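Local coordinates for large exoprotein involved in heme utilization or adhesion (Yersinia kristensenii ATCC 33638, PDB 5E3E) that acts as the toxin domain of a contact-dependent growth inhibition system, probably a nuclease of the RNase A superfamily, and is bound here by its CdiI immunity protein, at residues 90-96 with 107-113; 49-53 with 63-67; 26-32 with 74-80. One frame throughout, in Å; residues are numbered along the deposited sequence.

Contact 1 (90-96 with 107-113); sequences NARIIIA and IITGYPT. With NA (sodium ion), chain G.
I94 O takes two backbone donors from the other strand. I108 N lies 2.8 Å from it, and T109 N makes a weak second bond at 3.3 Å. I108 and T109 thus both face I94, a classic beta bulge in this antiparallel hairpin. From the bulge on toward R92 the pairing is regular: I94 N binds T109 O, and R92 and Y111 bond to each other in both directions. G110 has no side chain, and I93 CD1 comes to 4.1 Å from G110 CA.

R92 and T113 cross at about a right angle. T113 CG2 sits 3.8 Å above one face of the guanidinium, toward its rim. The arginine starts out straight, then turns at chi3 (-62°), which brings that group back over the methyl. Its charge is met by D67 and by D74 of the CdiI immunity protein. T113 OG1 lies 2.6 Å from a water that donates to A91 O. A second water joins T113 OG1 to N90 ND2. N90 OD1 binds the sodium ion at 2.6 Å; S70, T89 and three waters complete the site. Y111 OH is held by Q20 N of the immunity protein and shares a water with R92 NH1.

Strand 63-68 pairs along the other edge of 90-96. Helix 34-47 packs against A91 and I93, and strand 27-31 touches Y111 and P112.

Contact 2 (49-53 with 63-67); sequences QAKID and YLEID
K51 reaches the strand because its whole side chain is stretched out. CG stands opposite the backbone N (chi1 -167°), and every later bond is extended. NZ therefore arrives at E65 O, 3.0 Å away, tilted only modestly from the carbonyl plane. The same NZ gives a second bond, 3.1 Å long, to a water, which also accepts D67 N at 2.8 Å. One ammonium thus serves E65 O directly and D67 N through water. On the way, K51 CE passes L64 CD1 at 4.0 Å, so the methylene chain covers part of the leucine.

Segment 49-53 of helix 49-58 runs alongside strand segment 63-67, nearly antiparallel to it, on one face of the curved sheet. Apart from the lysine the contact is apolar. I52 and L64 cross at about a right angle. L64 points toward the helix, and its CD2 branch does the touching, 3.9 Å from I52 CA and 4.0 Å from I52 CG1. I52 CG1 also reaches I66 CG2, at 4.3 Å. I45 of helix 34-47 touches both I52 and I66, and I95 and I93 of strand 86-97 lie against L64 and I66. E65 points away from the helix, and its carboxylate is paired with R15 of the CdiI immunity protein.

Contact 3 (26-32 with 74-80); sequences KSASSFT and IGISVSR
I74 O accepts T32 N at 3.0 Å and closes one end of the strand pair; I74, K26 and I76 have the most surface buried here. The same oxygen sits at the edge of the F31 ring, near the ring plane, 3.7 Å from F31 CD1. The I74 and F31 side chains lie side by side and point the same way. I74 chi1 (53°) tucks CG1 between the backbone N and the carbonyl carbon. A like turn at chi2 follows, and I74 CD1 ends 4.1 Å from F31 CD1. Helix 34-47 covers this pair through V40, and P112 lies against both.

I76 binds S30 in both directions, and its CG1 lies 3.9 Å from S30 O. That oxygen is also approached by G75 CA at 3.1 Å, a CA-H...O contact. The pairing is a plain antiparallel ladder, with A28 and V78 forming the next hydrogen-bonded pair. It joins strand 27-31 to strand 75-79, which pairs on with 86-97 in the same sheet. I76, V78 and A28 meet helix 13-19 on one face. The serines S27, S29, S77 and S79 take the other. There one water joins S27 OG, at 2.7 Å, to S77 OG, and S29 OG binds P112 O.

K26 closes the far end by its backbone. K26 O accepts R80 N at 2.9 Å in a nearly straight bond (176° at the hydrogen), although the donor stands above the carbonyl plane. R80 CB rests near the same oxygen, while its guanidinium is bound by the backbone oxygens of S21, G23 and V25. K26 CB leaves away from the other strand, and NZ binds D74 and C75 O of the CdiI immunity protein.

In the fold
Contact 1 lies in the middle, its centre about 3 Å from that of the chain. Strand 86-97 joins it to contact 2 by a probable hydrogen bond of 2.9 Å from I93 N to I66 O. The 27-31 strand of contact 3 packs against it, with S30 O 3.5 Å from P112 CG. Contacts 2 and 3 lie on opposite sides of the chain's centre, their centres about 23 Å apart, and do not touch. The sodium site belongs to contact 1; the side chain of I74 is about 8 Å from the ion and that of E65 about 14 Å. The CdiI immunity protein reaches all three contacts.

Contact 1 (90-96 with 107-113)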
loop_
_atom_site.group_PDB
_atom_site.type_symbol
_atom_site.label_atom_id
_atom_site.label_comp_id
_atom_site.label_asym_id
_atom_site.label_seq_id
_atom_site.Cartn_x
_atom_site.Cartn_y
_atom_site.Cartn_z
ATOM N N ASN B 90 6.025 7.466 -10.920
ATOM C CA ASN B 90 6.544 7.027 -9.625
ATOM C C ASN B 90 6.185 5.562 -9.365
ATOM O O ASN B 90 5.349 5.010 -10.039
ATOM C CB ASN B 90 5.928 7.858 -8.537
ATOM C CG ASN B 90 6.378 9.295 -8.587
ATOM O OD1 ASN B 90 7.308 9.654 -9.308
ATOM N ND2 ASN B 90 5.720 10.135 -7.776
ATOM N N ALA B 91 6.789 4.962 -8.356
ATOM C CA ALA B 91 6.481 3.572 -8.020
ATOM C C ALA B 91 6.678 3.242 -6.564
ATOM O O ALA B 91 7.333 3.972 -5.843
ATOM C CB ALA B 91 7.327 2.634 -8.856
ATOM N N ARG B 92 6.181 2.091 -6.150
ATOM C CA ARG B 92 6.331 1.676 -4.762
ATOM C C ARG B 92 6.658 0.220 -4.840
ATOM O O ARG B 92 6.017 -0.535 -5.563
ATOM C CB ARG B 92 5.046 1.901 -3.975
ATOM C CG ARG B 92 5.093 1.448 -2.512
ATOM C CD ARG B 92 3.800 1.762 -1.750
ATOM N NE ARG B 92 3.629 3.220 -1.758
ATOM C CZ ARG B 92 2.503 3.866 -2.036
ATOM N NH1 ARG B 92 1.367 3.225 -2.270
ATOM N NH2 ARG B 92 2.514 5.189 -2.035
ATOM N N ILE B 93 7.653 -0.173 -4.054
ATOM C CA ILE B 93 8.012 -1.566 -3.889
ATOM C C ILE B 93 7.798 -1.941 -2.440
ATOM O O ILE B 93 8.096 -1.146 -1.562
ATOM C CB ILE B 93 9.524 -1.792 -4.226
ATOM C CG1 ILE B 93 9.916 -1.179 -5.595
ATOM C CG2 ILE B 93 9.880 -3.259 -4.130
ATOM C CD1 ILE B 93 9.128 -1.576 -6.760
ATOM N N ILE B 94 7.287 -3.135 -2.172
ATOM C CA ILE B 94 7.143 -3.595 -0.793
ATOM C C ILE B 94 8.045 -4.790 -0.620
ATOM O O ILE B 94 7.929 -5.759 -1.392
ATOM C CB ILE B 94 5.693 -4.022 -0.453
ATOM C CG1 ILE B 94 4.681 -2.884 -0.672
ATOM C CG2 ILE B 94 5.589 -4.547 0.991
ATOM C CD1 ILE B 94 5.038 -1.607 0.005
ATOM N N ILE B 95 8.907 -4.746 0.392
ATOM C CA ILE B 95 9.785 -5.868 0.716
ATOM C C ILE B 95 9.482 -6.421 2.093
ATOM O O ILE B 95 8.820 -5.783 2.905
ATOM C CB ILE B 95 11.272 -5.500 0.587
ATOM C CG1 ILE B 95 11.718 -4.498 1.665
ATOM C CG2 ILE B 95 11.548 -4.970 -0.793
ATOM C CD1 ILE B 95 13.223 -4.312 1.731
ATOM N N ALA B 96 9.924 -7.639 2.320
ATOM C CA ALA B 96 9.778 -8.239 3.631
ATOM C C ALA B 96 11.069 -8.882 4.053
ATOM O O ALA B 96 11.794 -9.439 3.234
ATOM C CB ALA B 96 8.677 -9.265 3.620
ATOM N N ILE B 107 11.189 -9.376 -2.315
ATOM C CA ILE B 107 10.246 -8.435 -2.869
ATOM C C ILE B 107 8.843 -9.062 -2.861
ATOM O O ILE B 107 8.560 -10.100 -3.504
ATOM C CB ILE B 107 10.640 -8.041 -4.301
ATOM C CG1 ILE B 107 11.985 -7.309 -4.274
ATOM C CG2 ILE B 107 9.575 -7.154 -4.916
ATOM C CD1 ILE B 107 12.638 -7.281 -5.633
ATOM N N ILE B 108 7.954 -8.429 -2.116
ATOM C CA ILE B 108 6.595 -8.941 -1.988
ATOM C C ILE B 108 5.789 -8.533 -3.201
ATOM O O ILE B 108 5.132 -9.354 -3.816
ATOM C CB ILE B 108 5.927 -8.399 -0.718
ATOM C CG1 ILE B 108 6.698 -8.933 0.509
ATOM C CG2 ILE B 108 4.475 -8.813 -0.635
ATOM C CD1 ILE B 108 6.669 -10.447 0.699
ATOM N N THR B 109 5.831 -7.244 -3.512
ATOM C CA THR B 109 5.163 -6.738 -4.725
ATOM C C THR B 109 5.688 -5.353 -5.047
ATOM O O THR B 109 6.540 -4.816 -4.342
ATOM C CB THR B 109 3.621 -6.715 -4.551
ATOM O OG1 THR B 109 2.962 -6.505 -5.816
ATOM C CG2 THR B 109 3.193 -5.714 -3.549
ATOM N N GLY B 110 5.202 -4.811 -6.150
ATOM C CA GLY B 110 5.540 -3.439 -6.501
ATOM C C GLY B 110 4.718 -3.013 -7.705
ATOM O O GLY B 110 4.261 -3.843 -8.464
ATOM N N TYR B 111 4.550 -1.697 -7.867
ATOM C CA TYR B 111 3.731 -1.170 -8.943
ATOM C C TYR B 111 3.855 0.332 -9.054
ATOM O O TYR B 111 4.290 1.005 -8.108
ATOM C CB TYR B 111 2.259 -1.520 -8.745
ATOM C CG TYR B 111 1.731 -1.447 -7.306
ATOM C CD1 TYR B 111 1.494 -0.224 -6.669
ATOM C CD2 TYR B 111 1.474 -2.614 -6.615
ATOM C CE1 TYR B 111 1.008 -0.194 -5.351
ATOM C CE2 TYR B 111 0.971 -2.604 -5.333
ATOM C CZ TYR B 111 0.741 -1.390 -4.716
ATOM O OH TYR B 111 0.234 -1.452 -3.457
ATOM N N PRO B 112 3.421 0.884 -10.190
ATOM C CA PRO B 112 3.478 2.347 -10.317
ATOM C C PRO B 112 2.497 3.028 -9.369
ATOM O O PRO B 112 1.460 2.430 -9.026
ATOM C CB PRO B 112 3.067 2.598 -11.757
ATOM C CG PRO B 112 3.324 1.313 -12.485
ATOM C CD PRO B 112 3.128 0.223 -11.469
ATOM N N THR B 113 2.819 4.258 -8.976
ATOM C CA THR B 113 1.957 5.047 -8.115
ATOM C C THR B 113 1.802 6.428 -8.723
ATOM O O THR B 113 2.766 6.988 -9.185
ATOM C CB THR B 113 2.505 5.157 -6.671
ATOM O OG1 THR B 113 3.868 5.615 -6.677
ATOM C CG2 THR B 113 2.460 3.818 -5.969
HETATM NA NA NA G . 6.896 11.738 -10.733
HETATM O O HOH W 1 3.480 9.120 -10.863
HETATM O O HOH W 2 3.356 8.640 -6.215
HETATM O O HOH W 3 5.525 5.913 -4.634
HETATM O O HOH W 4 0.632 0.481 -1.560
HETATM O O HOH W 5 6.734 13.479 -12.286
HETATM O O HOH W 6 4.576 11.796 -10.139
HETATM O O HOH W 7 7.448 13.079 -8.985
#

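Contact 2 (49-53 with 63-67)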
loop_
_atom_site.group_PDB
_atom_site.type_symbol
_atom_site.label_atom_id
_atom_site.label_comp_id
_atom_site.label_asym_id
_atom_site.label_seq_id
_atom_site.Cartn_x
_atom_site.Cartn_y
_atom_site.Cartn_z
ATOM N N GLN B 49 18.992 2.166 -0.060
ATOM C CA GLN B 49 19.781 1.099 0.545
ATOM C C GLN B 49 20.054 1.376 2.012
ATOM O O GLN B 49 20.116 0.439 2.813
ATOM C CB GLN B 49 21.096 0.888 -0.214
ATOM C CG GLN B 49 21.820 -0.396 0.169
ATOM C CD GLN B 49 20.983 -1.629 -0.101
ATOM O OE1 GLN B 49 20.504 -1.832 -1.215
ATOM N NE2 GLN B 49 20.780 -2.447 0.926
ATOM N N ALA B 50 20.189 2.654 2.365
ATOM C CA ALA B 50 20.372 3.058 3.768
ATOM C C ALA B 50 19.164 2.709 4.634
ATOM O O ALA B 50 19.308 2.175 5.738
ATOM C CB ALA B 50 20.663 4.558 3.849
ATOM N N LYS B 51 17.981 3.040 4.126
ATOM C CA LYS B 51 16.699 2.679 4.731
ATOM C C LYS B 51 16.500 1.136 4.857
ATOM O O LYS B 51 15.996 0.640 5.874
ATOM C CB LYS B 51 15.606 3.300 3.868
ATOM C CG LYS B 51 14.217 3.337 4.426
ATOM C CD LYS B 51 13.297 4.006 3.424
ATOM C CE LYS B 51 11.849 3.836 3.822
ATOM N NZ LYS B 51 10.965 4.496 2.816
ATOM N N ILE B 52 16.894 0.380 3.837
ATOM C CA ILE B 52 16.801 -1.079 3.887
ATOM C C ILE B 52 17.759 -1.634 4.963
ATOM O O ILE B 52 17.410 -2.557 5.722
ATOM C CB ILE B 52 17.149 -1.715 2.528
ATOM C CG1 ILE B 52 16.074 -1.370 1.486
ATOM C CG2 ILE B 52 17.281 -3.227 2.648
ATOM C CD1 ILE B 52 16.520 -1.611 0.056
ATOM N N ASP B 53 18.964 -1.077 4.995
ATOM C CA ASP B 53 20.004 -1.538 5.935
ATOM C C ASP B 53 19.574 -1.309 7.372
ATOM O O ASP B 53 19.729 -2.196 8.194
ATOM C CB ASP B 53 21.362 -0.862 5.651
ATOM C CG ASP B 53 22.068 -1.431 4.411
ATOM O OD1 ASP B 53 21.666 -2.508 3.888
ATOM O OD2 ASP B 53 23.054 -0.792 3.961
ATOM N N TYR B 63 7.163 -5.602 7.069
ATOM C CA TYR B 63 7.409 -5.141 5.688
ATOM C C TYR B 63 8.120 -3.807 5.703
ATOM O O TYR B 63 8.138 -3.123 6.729
ATOM C CB TYR B 63 6.072 -5.007 4.920
ATOM C CG TYR B 63 5.298 -6.300 4.929
ATOM C CD1 TYR B 63 4.436 -6.616 5.984
ATOM C CD2 TYR B 63 5.531 -7.272 3.961
ATOM C CE1 TYR B 63 3.761 -7.831 6.033
ATOM C CE2 TYR B 63 4.867 -8.489 3.991
ATOM C CZ TYR B 63 3.984 -8.778 5.017
ATOM O OH TYR B 63 3.315 -10.000 5.104
ATOM N N LEU B 64 8.624 -3.413 4.547
ATOM C CA LEU B 64 9.186 -2.080 4.326
ATOM C C LEU B 64 8.749 -1.556 2.950
ATOM O O LEU B 64 8.857 -2.243 1.940
ATOM C CB LEU B 64 10.709 -2.101 4.404
ATOM C CG LEU B 64 11.431 -0.745 4.188
ATOM C CD1 LEU B 64 11.275 0.189 5.382
ATOM C CD2 LEU B 64 12.891 -0.984 3.891
ATOM N N GLU B 65 8.266 -0.326 2.955
ATOM C CA GLU B 65 7.906 0.425 1.745
ATOM C C GLU B 65 9.117 1.176 1.228
ATOM O O GLU B 65 9.765 1.903 1.989
ATOM C CB GLU B 65 6.831 1.459 2.126
ATOM C CG GLU B 65 6.476 2.469 1.044
ATOM C CD GLU B 65 5.530 3.556 1.525
ATOM O OE1 GLU B 65 4.906 3.410 2.626
ATOM O OE2 GLU B 65 5.379 4.558 0.753
ATOM N N ILE B 66 9.421 1.048 -0.066
ATOM C CA ILE B 66 10.443 1.859 -0.656
ATOM C C ILE B 66 9.855 2.473 -1.901
ATOM O O ILE B 66 9.250 1.784 -2.713
ATOM C CB ILE B 66 11.746 1.105 -0.964
ATOM C CG1 ILE B 66 11.520 -0.033 -1.923
ATOM C CG2 ILE B 66 12.359 0.561 0.340
ATOM C CD1 ILE B 66 12.778 -0.541 -2.599
ATOM N N ASP B 67 10.020 3.773 -2.014
ATOM C CA ASP B 67 9.400 4.531 -3.089
ATOM C C ASP B 67 10.434 4.966 -4.095
ATOM O O ASP B 67 11.642 5.033 -3.802
ATOM C CB ASP B 67 8.600 5.698 -2.502
ATOM C CG ASP B 67 7.415 5.211 -1.647
ATOM O OD1 ASP B 67 6.570 4.457 -2.175
ATOM O OD2 ASP B 67 7.340 5.547 -0.452
HETATM O O HOH W 8 11.280 5.398 -0.092
#

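Contact 3 (26-32 with 74-80)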
loop_
_atom_site.group_PDB
_atom_site.type_symbol
_atom_site.label_atom_id
_atom_site.label_comp_id
_atom_site.label_asym_id
_atom_site.label_seq_id
_atom_site.Cartn_x
_atom_site.Cartn_y
_atom_site.Cartn_z
ATOM N N LYS B 26 -9.257 0.802 -5.110
ATOM C CA LYS B 26 -9.622 2.150 -5.557
ATOM C C LYS B 26 -8.977 2.446 -6.906
ATOM O O LYS B 26 -9.444 3.351 -7.634
ATOM C CB LYS B 26 -9.213 3.245 -4.560
ATOM C CG LYS B 26 -7.750 3.598 -4.544
ATOM C CD LYS B 26 -7.501 4.960 -3.985
ATOM C CE LYS B 26 -6.079 5.365 -4.289
ATOM N NZ LYS B 26 -5.133 4.573 -3.484
ATOM N N SER B 27 -7.863 1.769 -7.160
ATOM C CA SER B 27 -7.054 1.977 -8.374
ATOM C C SER B 27 -6.167 0.777 -8.602
ATOM O O SER B 27 -5.932 -0.031 -7.697
ATOM C CB SER B 27 -6.211 3.245 -8.308
ATOM O OG SER B 27 -5.113 3.134 -7.444
ATOM N N ALA B 28 -5.707 0.647 -9.837
ATOM C CA ALA B 28 -4.889 -0.486 -10.209
ATOM C C ALA B 28 -3.867 -0.016 -11.212
ATOM O O ALA B 28 -4.179 0.727 -12.139
ATOM C CB ALA B 28 -5.762 -1.564 -10.796
ATOM N N SER B 29 -2.658 -0.508 -11.094
ATOM C CA SER B 29 -1.595 -0.058 -11.971
ATOM C C SER B 29 -0.670 -1.201 -12.402
ATOM O O SER B 29 -0.654 -2.288 -11.797
ATOM C CB SER B 29 -0.811 1.028 -11.254
ATOM O OG SER B 29 -0.153 0.493 -10.095
ATOM N N SER B 30 0.136 -0.912 -13.421
ATOM C CA SER B 30 1.010 -1.900 -14.041
ATOM C C SER B 30 2.200 -1.197 -14.691
ATOM O O SER B 30 2.018 -0.179 -15.375
ATOM C CB SER B 30 0.256 -2.686 -15.108
ATOM O OG SER B 30 1.110 -3.589 -15.770
ATOM N N PHE B 31 3.396 -1.761 -14.499
ATOM C CA PHE B 31 4.589 -1.348 -15.237
ATOM C C PHE B 31 4.401 -1.696 -16.710
ATOM O O PHE B 31 3.715 -2.655 -17.060
ATOM C CB PHE B 31 5.841 -2.056 -14.736
ATOM C CG PHE B 31 6.215 -1.699 -13.334
ATOM C CD1 PHE B 31 6.753 -0.440 -13.043
ATOM C CD2 PHE B 31 6.001 -2.593 -12.300
ATOM C CE1 PHE B 31 7.106 -0.118 -11.761
ATOM C CE2 PHE B 31 6.361 -2.276 -11.031
ATOM C CZ PHE B 31 6.898 -1.019 -10.751
ATOM N N THR B 32 4.999 -0.895 -17.568
ATOM C CA THR B 32 4.872 -1.080 -19.023
ATOM C C THR B 32 5.301 -2.482 -19.456
ATOM O O THR B 32 4.671 -3.094 -20.294
ATOM C CB THR B 32 5.756 -0.078 -19.723
ATOM O OG1 THR B 32 5.349 1.224 -19.309
ATOM C CG2 THR B 32 5.606 -0.173 -21.252
ATOM N N ILE B 74 6.643 5.023 -16.427
ATOM C CA ILE B 74 7.041 3.641 -16.253
ATOM C C ILE B 74 5.866 2.677 -16.264
ATOM O O ILE B 74 6.040 1.472 -16.082
ATOM C CB ILE B 74 7.943 3.472 -14.985
ATOM C CG1 ILE B 74 7.319 4.048 -13.690
ATOM C CG2 ILE B 74 9.261 4.173 -15.194
ATOM C CD1 ILE B 74 5.954 3.587 -13.363
ATOM N N GLY B 75 4.661 3.175 -16.523
ATOM C CA GLY B 75 3.479 2.364 -16.520
ATOM C C GLY B 75 2.211 3.193 -16.533
ATOM O O GLY B 75 2.248 4.413 -16.863
ATOM N N ILE B 76 1.119 2.498 -16.205
ATOM C CA ILE B 76 -0.227 3.020 -16.324
ATOM C C ILE B 76 -1.018 2.730 -15.054
ATOM O O ILE B 76 -0.715 1.793 -14.310
ATOM C CB ILE B 76 -0.996 2.474 -17.546
ATOM C CG1 ILE B 76 -1.087 0.940 -17.507
ATOM C CG2 ILE B 76 -0.337 2.988 -18.834
ATOM C CD1 ILE B 76 -1.990 0.315 -18.546
ATOM N N SER B 77 -2.047 3.546 -14.874
ATOM C CA SER B 77 -2.954 3.433 -13.746
ATOM C C SER B 77 -4.363 3.774 -14.163
ATOM O O SER B 77 -4.577 4.649 -14.982
ATOM C CB SER B 77 -2.507 4.347 -12.615
ATOM O OG SER B 77 -3.361 4.228 -11.472
ATOM N N VAL B 78 -5.317 3.071 -13.568
ATOM C CA VAL B 78 -6.712 3.395 -13.675
ATOM C C VAL B 78 -7.309 3.501 -12.267
ATOM O O VAL B 78 -6.832 2.879 -11.316
ATOM C CB VAL B 78 -7.500 2.376 -14.522
ATOM C CG1 VAL B 78 -6.949 2.350 -15.951
ATOM C CG2 VAL B 78 -7.489 0.993 -13.894
ATOM N N SER B 79 -8.376 4.283 -12.190
ATOM C CA SER B 79 -9.084 4.553 -10.928
ATOM C C SER B 79 -10.588 4.280 -11.026
ATOM O O SER B 79 -11.194 4.474 -12.070
ATOM C CB SER B 79 -8.861 6.032 -10.534
ATOM O OG SER B 79 -7.528 6.185 -10.063
ATOM N N ARG B 80 -11.178 3.848 -9.920
ATOM C CA ARG B 80 -12.611 3.599 -9.849
ATOM C C ARG B 80 -13.417 4.804 -10.301
ATOM O O ARG B 80 -13.063 5.943 -10.020
ATOM C CB ARG B 80 -13.006 3.210 -8.405
ATOM C CG ARG B 80 -14.397 2.635 -8.287
ATOM C CD ARG B 80 -14.617 2.022 -6.905
ATOM N NE ARG B 80 -13.774 0.845 -6.779
ATOM C CZ ARG B 80 -14.174 -0.399 -7.042
ATOM N NH1 ARG B 80 -13.311 -1.397 -6.924
ATOM N NH2 ARG B 80 -15.431 -0.649 -7.415
HETATM O O HOH W 9 -3.062 2.674 -9.180
#